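PDB 3TEF: Iron(III) ABC transporter, periplasmic iron-compound-binding protein from Vibrio cholerae, which probably binds iron-loaded catecholate siderophores in the periplasm and hands them to an ABC transporter for iron uptake. Local coordinates for residues R21-G26 with P40-K45; G28-I33 with D51-Y56; F68-E73 with D94-I99. One frame throughout, in Å; residues are numbered along the deposited sequence.

Contact 1 of 3, residues R21-G26 with P40-K45; sequences RVVVIG and PVAVSK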
loop_
_atom_site.group_PDB
_atom_site.type_symbol
_atom_site.label_atom_id
_atom_site.label_comp_id
_atom_site.label_asym_id
_atom_site.label_seq_id
_atom_site.Cartn_x
_atom_site.Cartn_y
_atom_site.Cartn_z
ATOM N N ARG A 21 6.718 -20.768 11.789
ATOM C CA ARG A 21 7.795 -20.184 10.998
ATOM C C ARG A 21 7.203 -19.486 9.776
ATOM O O ARG A 21 6.709 -20.131 8.852
ATOM C CB ARG A 21 8.802 -21.264 10.579
ATOM C CG ARG A 21 9.456 -21.982 11.765
ATOM C CD ARG A 21 10.490 -23.000 11.303
ATOM N NE ARG A 21 11.573 -22.342 10.579
ATOM C CZ ARG A 21 12.565 -21.672 11.159
ATOM N NH1 ARG A 21 12.615 -21.558 12.486
ATOM N NH2 ARG A 21 13.501 -21.109 10.412
ATOM N N VAL A 22 7.226 -18.162 9.798
ATOM C CA VAL A 22 6.615 -17.364 8.743
ATOM C C VAL A 22 7.694 -16.579 8.008
ATOM O O VAL A 22 8.510 -15.900 8.630
ATOM C CB VAL A 22 5.594 -16.368 9.326
ATOM C CG1 VAL A 22 4.927 -15.563 8.212
ATOM C CG2 VAL A 22 4.568 -17.106 10.162
ATOM N N VAL A 23 7.688 -16.680 6.684
ATOM C CA VAL A 23 8.578 -15.900 5.832
ATOM C C VAL A 23 7.715 -14.827 5.177
ATOM O O VAL A 23 6.610 -15.117 4.708
ATOM C CB VAL A 23 9.213 -16.798 4.749
ATOM C CG1 VAL A 23 9.891 -15.967 3.653
ATOM C CG2 VAL A 23 10.194 -17.759 5.384
ATOM N N VAL A 24 8.203 -13.591 5.152
ATOM C CA VAL A 24 7.411 -12.495 4.612
ATOM C C VAL A 24 8.177 -11.739 3.530
ATOM O O VAL A 24 9.302 -11.262 3.757
ATOM C CB VAL A 24 6.977 -11.504 5.725
ATOM C CG1 VAL A 24 6.067 -10.435 5.146
ATOM C CG2 VAL A 24 6.276 -12.243 6.861
ATOM N N ILE A 25 7.560 -11.623 2.354
ATOM C CA ILE A 25 8.096 -10.774 1.299
ATOM C C ILE A 25 7.110 -9.624 1.066
ATOM O O ILE A 25 5.909 -9.855 0.923
ATOM C CB ILE A 25 8.292 -11.568 0.008
ATOM C CG1 ILE A 25 9.366 -12.640 0.245
ATOM C CG2 ILE A 25 8.725 -10.635 -1.111
ATOM C CD1 ILE A 25 9.500 -13.638 -0.893
ATOM N N GLY A 26 7.610 -8.390 1.052
ATOM C CA GLY A 26 6.742 -7.231 0.884
ATOM C C GLY A 26 6.615 -6.430 2.177
ATOM O O GLY A 26 6.444 -6.999 3.256
ATOM N N PRO A 40 8.359 -12.873 12.106
ATOM C CA PRO A 40 8.766 -13.773 11.016
ATOM C C PRO A 40 10.180 -14.292 11.224
ATOM O O PRO A 40 10.935 -13.716 12.023
ATOM C CB PRO A 40 8.750 -12.864 9.790
ATOM C CG PRO A 40 9.084 -11.502 10.357
ATOM C CD PRO A 40 8.377 -11.455 11.702
ATOM N N VAL A 41 10.524 -15.361 10.517
ATOM C CA VAL A 41 11.855 -15.941 10.584
ATOM C C VAL A 41 12.784 -15.458 9.470
ATOM O O VAL A 41 14.004 -15.601 9.574
ATOM C CB VAL A 41 11.821 -17.488 10.588
ATOM C CG1 VAL A 41 11.054 -18.006 11.799
ATOM C CG2 VAL A 41 11.233 -18.029 9.288
ATOM N N ALA A 42 12.208 -14.883 8.417
ATOM C CA ALA A 42 12.976 -14.355 7.294
ATOM C C ALA A 42 12.118 -13.331 6.558
ATOM O O ALA A 42 10.885 -13.434 6.551
ATOM C CB ALA A 42 13.401 -15.472 6.360
ATOM N N VAL A 43 12.767 -12.323 5.979
ATOM C CA VAL A 43 12.055 -11.210 5.363
ATOM C C VAL A 43 12.765 -10.708 4.124
ATOM O O VAL A 43 13.985 -10.829 4.001
ATOM C CB VAL A 43 11.896 -10.021 6.336
ATOM C CG1 VAL A 43 11.096 -10.444 7.556
ATOM C CG2 VAL A 43 13.272 -9.468 6.745
ATOM N N SER A 44 12.006 -10.130 3.203
ATOM C CA SER A 44 12.645 -9.440 2.096
ATOM C C SER A 44 13.421 -8.250 2.647
ATOM O O SER A 44 13.182 -7.796 3.772
ATOM C CB SER A 44 11.617 -9.000 1.047
ATOM O OG SER A 44 10.546 -8.319 1.660
ATOM N N LYS A 45 14.364 -7.782 1.845
ATOM C CA LYS A 45 15.192 -6.649 2.197
ATOM C C LYS A 45 14.995 -5.594 1.126
ATOM O O LYS A 45 14.947 -5.909 -0.069
ATOM C CB LYS A 45 16.655 -7.084 2.259
ATOM C CG LYS A 45 16.910 -8.251 3.197
ATOM C CD LYS A 45 16.854 -7.840 4.673
ATOM C CE LYS A 45 17.007 -9.058 5.574
ATOM N NZ LYS A 45 17.289 -8.650 7.003
#
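Val24 uses both its N-H and its C=O toward the neighbouring strand: its N donates to Ala42 O at 3.0 Å, and its O accepts from Ser44 N at 3.0 Å. Val22 O takes Val41 N at 2.8 Å. Together these bonds set Val24 beside Val43 in parallel register, and Val43 CA adds a CA-H...O contact to Val24 O at 3.2 Å. One side chain joins the ladder at its end. Ser44 OG, held between the backbone N and the carbonyl carbon (chi1 50°), accepts the N-H of Gly26 at 3.0 Å in a nearly straight bond (167°), just where the strand gives way to helix 27-35.

Apolar contacts lie on both faces of the strands. Val24 CG2 meets Pro40 CB at 3.9 Å on the face covered by helix 27-35, while Val23 CG2 reaches Val41 CG2 and Ala42 CB. At the outer end Val41 CG1 sits 3.9 Å above one face of the Arg21 guanidinium, near its rim; Arg21 NE is bonded to Gln78 O. This is the strand pair of a beta-alpha-beta crossover, with 42-43 as the edge strand of a four-stranded parallel sheet.

Contact 2 of 3, residues G28-I33 with D51-Y56; sequences GALDAI and DYLAKY
Leu30 projects from helix 27-35 onto Tyr56, and this is the tight part of the contact. CG stands anti to the backbone N (chi1 -176°), turned toward Tyr56. CD1 lies over the centre of the ring, 3.9 Å from the centroid and only 6° off the normal, a CH-pi contact, while CD2 rests by the root of the side chain, 3.8 Å from Tyr56 CB. The opposite face of the ring is covered by the aliphatic CG of Lys55, so the ring is sandwiched between two hydrocarbon groups. Its far end is fixed by Asp34 OD1, which bonds Tyr56 OH. Leu53 fills the next position, running past Leu30 in the opposite direction; its CD1 touches Leu30 CG at 4.1 Å and reaches the helix backbone at Asp31 N, 3.8 Å away.

Toward solvent the contact thins to one polar link. Exposed Tyr52 brings OH to 2.7 Å from Asp31 OD2, a weak hydrogen bond, with ring and carboxylate planes 71° apart and Asp31 CB at the ring edge. Tyr52 OH also pairs with Asn258 ND2. The carboxylate is held more firmly by the first turn of helix 267-279: OD1 takes Lys268 N and OD2 takes Ala269 N, which would probably favour its charged form. A 3-10 segment laid over a helix that itself covers the parallel sheet fits the layered alpha/beta build of the N-terminal lobe of periplasmic binding proteins.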
loop_
_atom_site.group_PDB
_atom_site.type_symbol
_atom_site.label_atom_id
_atom_site.label_comp_id
_atom_site.label_asym_id
_atom_site.label_seq_id
_atom_site.Cartn_x
_atom_site.Cartn_y
_atom_site.Cartn_z
ATOM N N GLY A 28 4.191 -4.241 2.992
ATOM C CA GLY A 28 2.837 -4.151 3.503
ATOM C C GLY A 28 2.483 -5.370 4.336
ATOM O O GLY A 28 1.874 -5.247 5.407
ATOM N N ALA A 29 2.860 -6.545 3.825
ATOM C CA ALA A 29 2.682 -7.803 4.542
ATOM C C ALA A 29 3.455 -7.783 5.869
ATOM O O ALA A 29 2.920 -8.145 6.917
ATOM C CB ALA A 29 3.134 -8.974 3.678
ATOM N N LEU A 30 4.702 -7.331 5.818
ATOM C CA LEU A 30 5.521 -7.245 7.034
ATOM C C LEU A 30 4.917 -6.272 8.072
ATOM O O LEU A 30 4.830 -6.586 9.267
ATOM C CB LEU A 30 6.962 -6.870 6.666
ATOM C CG LEU A 30 7.974 -6.843 7.820
ATOM C CD1 LEU A 30 7.969 -8.141 8.606
ATOM C CD2 LEU A 30 9.364 -6.571 7.263
ATOM N N ASP A 31 4.479 -5.100 7.610
ATOM C CA ASP A 31 3.764 -4.128 8.443
ATOM C C ASP A 31 2.583 -4.779 9.171
ATOM O O ASP A 31 2.503 -4.732 10.397
ATOM C CB ASP A 31 3.318 -2.964 7.545
ATOM C CG ASP A 31 2.406 -1.962 8.225
ATOM O OD1 ASP A 31 1.745 -2.240 9.260
ATOM O OD2 ASP A 31 2.319 -0.863 7.658
ATOM N N ALA A 32 1.664 -5.401 8.434
ATOM C CA ALA A 32 0.479 -5.935 9.099
ATOM C C ALA A 32 0.842 -7.095 10.024
ATOM O O ALA A 32 0.341 -7.199 11.147
ATOM C CB ALA A 32 -0.582 -6.355 8.067
ATOM N N ILE A 33 1.754 -7.943 9.571
ATOM C CA ILE A 33 2.164 -9.102 10.361
ATOM C C ILE A 33 2.840 -8.668 11.671
ATOM O O ILE A 33 2.457 -9.104 12.755
ATOM C CB ILE A 33 3.032 -10.075 9.530
ATOM C CG1 ILE A 33 2.124 -10.871 8.577
ATOM C CG2 ILE A 33 3.812 -11.008 10.434
ATOM C CD1 ILE A 33 2.856 -11.686 7.526
ATOM N N ASP A 51 10.963 3.263 8.941
ATOM C CA ASP A 51 11.481 3.223 10.297
ATOM C C ASP A 51 10.737 2.262 11.205
ATOM O O ASP A 51 11.367 1.568 11.989
ATOM C CB ASP A 51 11.471 4.617 10.926
ATOM C CG ASP A 51 12.624 5.466 10.460
ATOM O OD1 ASP A 51 13.543 4.924 9.810
ATOM O OD2 ASP A 51 12.614 6.682 10.763
ATOM N N TYR A 52 9.411 2.204 11.108
ATOM C CA TYR A 52 8.667 1.381 12.054
ATOM C C TYR A 52 8.931 -0.122 11.901
ATOM O O TYR A 52 8.482 -0.912 12.737
ATOM C CB TYR A 52 7.159 1.700 12.060
ATOM C CG TYR A 52 6.428 1.441 10.744
ATOM C CD1 TYR A 52 5.914 0.186 10.446
ATOM C CD2 TYR A 52 6.253 2.468 9.820
ATOM C CE1 TYR A 52 5.249 -0.046 9.243
ATOM C CE2 TYR A 52 5.581 2.252 8.626
ATOM C CZ TYR A 52 5.088 0.995 8.349
ATOM O OH TYR A 52 4.427 0.784 7.154
ATOM N N LEU A 53 9.660 -0.506 10.849
ATOM C CA LEU A 53 10.059 -1.903 10.632
ATOM C C LEU A 53 11.584 -2.074 10.637
ATOM O O LEU A 53 12.117 -3.062 10.136
ATOM C CB LEU A 53 9.475 -2.455 9.294
ATOM C CG LEU A 53 7.946 -2.454 9.224
ATOM C CD1 LEU A 53 7.489 -2.777 7.797
ATOM C CD2 LEU A 53 7.345 -3.446 10.221
ATOM N N ALA A 54 12.284 -1.125 11.248
ATOM C CA ALA A 54 13.740 -1.081 11.150
ATOM C C ALA A 54 14.454 -2.340 11.636
ATOM O O ALA A 54 15.519 -2.683 11.116
ATOM C CB ALA A 54 14.281 0.161 11.881
ATOM N N LYS A 55 13.911 -3.020 12.638
ATOM C CA LYS A 55 14.612 -4.182 13.167
ATOM C C LYS A 55 14.778 -5.274 12.119
ATOM O O LYS A 55 15.733 -6.050 12.161
ATOM C CB LYS A 55 13.933 -4.745 14.421
ATOM C CG LYS A 55 12.696 -5.603 14.187
ATOM C CD LYS A 55 12.280 -6.249 15.502
ATOM C CE LYS A 55 11.115 -7.195 15.342
ATOM N NZ LYS A 55 10.668 -7.794 16.644
ATOM N N TYR A 56 13.846 -5.318 11.169
ATOM C CA TYR A 56 13.879 -6.338 10.126
ATOM C C TYR A 56 14.942 -6.065 9.073
ATOM O O TYR A 56 15.149 -6.876 8.175
ATOM C CB TYR A 56 12.485 -6.490 9.492
ATOM C CG TYR A 56 11.457 -6.939 10.497
ATOM C CD1 TYR A 56 11.472 -8.239 10.985
ATOM C CD2 TYR A 56 10.476 -6.065 10.970
ATOM C CE1 TYR A 56 10.548 -8.671 11.914
ATOM C CE2 TYR A 56 9.529 -6.495 11.908
ATOM C CZ TYR A 56 9.577 -7.797 12.372
ATOM O OH TYR A 56 8.655 -8.244 13.295
#

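Contact 3 of 3, residues F68-E73 with D94-I99; sequences FEPDFE and DELSKI
The helical turn that lays Glu95 and Leu96 against Phe72 is braced from within by Ser97 OG, which donates to Asp94 O at 2.7 Å, coming from above the carbonyl plane. Helices 72-77 and 93-99 lead into the parallel strands 82-85 and 102-104 of the alpha/beta lobe, and here the start of the first meets the side of the second. Asp71 is the N-cap of helix 72-77, its OD1 taking Thr74 N, so that Phe72 opens the helix.

No hydrogen bond joins the two segments; the contact is apolar and centred on the Phe72 ring. Its CE1 corner does most of the touching, reaching Glu95 CB at 3.5 Å and Leu96 CD2 at 3.6 Å, and both side chains cross the phenylalanine at about a right angle. Pro70 CB covers one face of the ring near the rim, 4.0 Å above the plane, and also meets Leu96 CD2 at 3.8 Å. Leu96 thus rests on the proline and the aromatic together, with Ile75 touching it from the next turn of helix 72-77. The Glu95 chain bends at chi2 (-72°), and its OE1 forms a salt bridge with Lys98 NZ at 3.0 Å along its own helix. At the other end, Ile99 CD1 approaches the Phe72 ring at its edge and lies 3.9 Å from Phe72 O.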
loop_
_atom_site.group_PDB
_atom_site.type_symbol
_atom_site.label_atom_id
_atom_site.label_comp_id
_atom_site.label_asym_id
_atom_site.label_seq_id
_atom_site.Cartn_x
_atom_site.Cartn_y
_atom_site.Cartn_z
ATOM N N PHE A 68 10.538 -7.937 -5.178
ATOM C CA PHE A 68 10.063 -8.543 -6.428
ATOM C C PHE A 68 10.525 -9.988 -6.627
ATOM O O PHE A 68 9.793 -10.814 -7.201
ATOM C CB PHE A 68 10.546 -7.714 -7.625
ATOM C CG PHE A 68 9.974 -6.326 -7.674
ATOM C CD1 PHE A 68 8.768 -6.089 -8.307
ATOM C CD2 PHE A 68 10.640 -5.268 -7.082
ATOM C CE1 PHE A 68 8.235 -4.816 -8.350
ATOM C CE2 PHE A 68 10.106 -3.988 -7.114
ATOM C CZ PHE A 68 8.915 -3.761 -7.755
ATOM N N GLU A 69 11.744 -10.275 -6.176
ATOM C CA GLU A 69 12.430 -11.529 -6.485
ATOM C C GLU A 69 12.791 -12.319 -5.233
ATOM O O GLU A 69 13.768 -11.999 -4.545
ATOM C CB GLU A 69 13.719 -11.241 -7.257
ATOM C CG GLU A 69 13.516 -10.515 -8.570
ATOM C CD GLU A 69 13.330 -11.467 -9.734
ATOM O OE1 GLU A 69 12.503 -12.406 -9.615
ATOM O OE2 GLU A 69 14.031 -11.293 -10.762
ATOM N N PRO A 70 12.022 -13.369 -4.941
ATOM C CA PRO A 70 12.300 -14.206 -3.773
ATOM C C PRO A 70 13.621 -14.951 -3.926
ATOM O O PRO A 70 14.004 -15.319 -5.045
ATOM C CB PRO A 70 11.126 -15.206 -3.770
ATOM C CG PRO A 70 10.050 -14.529 -4.567
ATOM C CD PRO A 70 10.807 -13.812 -5.650
ATOM N N ASP A 71 14.309 -15.153 -2.810
ATOM C CA ASP A 71 15.481 -16.013 -2.752
ATOM C C ASP A 71 14.982 -17.407 -2.390
ATOM O O ASP A 71 14.879 -17.760 -1.219
ATOM C CB ASP A 71 16.467 -15.502 -1.701
ATOM C CG ASP A 71 17.731 -16.347 -1.625
ATOM O OD1 ASP A 71 17.731 -17.488 -2.150
ATOM O OD2 ASP A 71 18.718 -15.869 -1.033
ATOM N N PHE A 72 14.645 -18.192 -3.408
ATOM C CA PHE A 72 14.014 -19.486 -3.181
ATOM C C PHE A 72 14.895 -20.409 -2.347
ATOM O O PHE A 72 14.409 -21.125 -1.477
ATOM C CB PHE A 72 13.642 -20.159 -4.510
ATOM C CG PHE A 72 12.666 -19.366 -5.344
ATOM C CD1 PHE A 72 11.324 -19.335 -5.019
ATOM C CD2 PHE A 72 13.097 -18.658 -6.455
ATOM C CE1 PHE A 72 10.432 -18.606 -5.783
ATOM C CE2 PHE A 72 12.210 -17.921 -7.218
ATOM C CZ PHE A 72 10.877 -17.900 -6.880
ATOM N N GLU A 73 16.195 -20.388 -2.610
ATOM C CA GLU A 73 17.097 -21.266 -1.881
ATOM C C GLU A 73 17.076 -20.970 -0.382
ATOM O O GLU A 73 16.945 -21.878 0.437
ATOM C CB GLU A 73 18.518 -21.188 -2.456
ATOM C CG GLU A 73 18.586 -21.542 -3.948
ATOM C CD GLU A 73 19.986 -21.400 -4.537
ATOM O OE1 GLU A 73 20.915 -20.987 -3.804
ATOM O OE2 GLU A 73 20.158 -21.702 -5.739
ATOM N N ASP A 94 3.701 -19.319 -7.892
ATOM C CA ASP A 94 3.607 -20.736 -8.210
ATOM C C ASP A 94 4.813 -21.474 -7.653
ATOM O O ASP A 94 4.671 -22.565 -7.092
ATOM C CB ASP A 94 3.458 -20.976 -9.717
ATOM C CG ASP A 94 4.558 -20.313 -10.529
ATOM O OD1 ASP A 94 5.173 -19.324 -10.049
ATOM O OD2 ASP A 94 4.816 -20.777 -11.651
ATOM N N GLU A 95 5.987 -20.856 -7.787
ATOM C CA GLU A 95 7.223 -21.439 -7.279
ATOM C C GLU A 95 7.248 -21.482 -5.753
ATOM O O GLU A 95 7.650 -22.487 -5.157
ATOM C CB GLU A 95 8.442 -20.690 -7.827
ATOM C CG GLU A 95 8.661 -20.909 -9.307
ATOM C CD GLU A 95 9.163 -22.307 -9.594
ATOM O OE1 GLU A 95 9.834 -22.877 -8.706
ATOM O OE2 GLU A 95 8.883 -22.840 -10.693
ATOM N N LEU A 96 6.803 -20.399 -5.117
ATOM C CA LEU A 96 6.796 -20.353 -3.657
ATOM C C LEU A 96 5.784 -21.361 -3.106
ATOM O O LEU A 96 6.008 -21.965 -2.060
ATOM C CB LEU A 96 6.470 -18.939 -3.159
ATOM C CG LEU A 96 7.483 -17.823 -3.436
ATOM C CD1 LEU A 96 6.860 -16.449 -3.119
ATOM C CD2 LEU A 96 8.800 -18.010 -2.643
ATOM N N SER A 97 4.674 -21.560 -3.825
ATOM C CA SER A 97 3.618 -22.430 -3.315
ATOM C C SER A 97 4.096 -23.885 -3.201
ATOM O O SER A 97 3.533 -24.672 -2.440
ATOM C CB SER A 97 2.332 -22.328 -4.161
ATOM O OG SER A 97 2.538 -22.805 -5.488
ATOM N N LYS A 98 5.149 -24.228 -3.936
ATOM C CA LYS A 98 5.717 -25.567 -3.843
ATOM C C LYS A 98 6.425 -25.775 -2.518
ATOM O O LYS A 98 6.454 -26.889 -1.986
ATOM C CB LYS A 98 6.697 -25.825 -4.988
ATOM C CG LYS A 98 6.025 -25.961 -6.333
ATOM C CD LYS A 98 7.037 -26.397 -7.380
ATOM C CE LYS A 98 8.148 -25.372 -7.526
ATOM N NZ LYS A 98 9.142 -25.800 -8.557
ATOM N N ILE A 99 6.999 -24.693 -1.989
ATOM C CA ILE A 99 7.863 -24.767 -0.820
ATOM C C ILE A 99 7.052 -24.844 0.459
ATOM O O ILE A 99 7.383 -25.611 1.369
ATOM C CB ILE A 99 8.815 -23.541 -0.749
ATOM C CG1 ILE A 99 9.762 -23.539 -1.950
ATOM C CG2 ILE A 99 9.618 -23.535 0.559
ATOM C CD1 ILE A 99 10.701 -22.344 -1.975
#

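In the fold
Contacts 1 and 2 are both buried and draw on one beta-alpha-beta unit: contact 1 pairs its strands, and contact 2 uses the connecting helix 27-35. Val24 of contact 1 packs directly on that helix, and Lys45 NZ probably bonds Tyr56 O of contact 2. Contact 3 is a surface contact, its nearest atoms about 11 Å from contact 2, yet it reaches contact 1 where Ile25 CD1 meets Pro70 CB at 3.7 Å. The chemistry follows the place in the fold: mostly backbone hydrogen bonds knit the sheet edge in 21-26 with 40-45, apolar packing with one weak polar link joins 28-33 to 51-56, and 68-73 meets 94-99 through side-chain packing without any hydrogen bond between them.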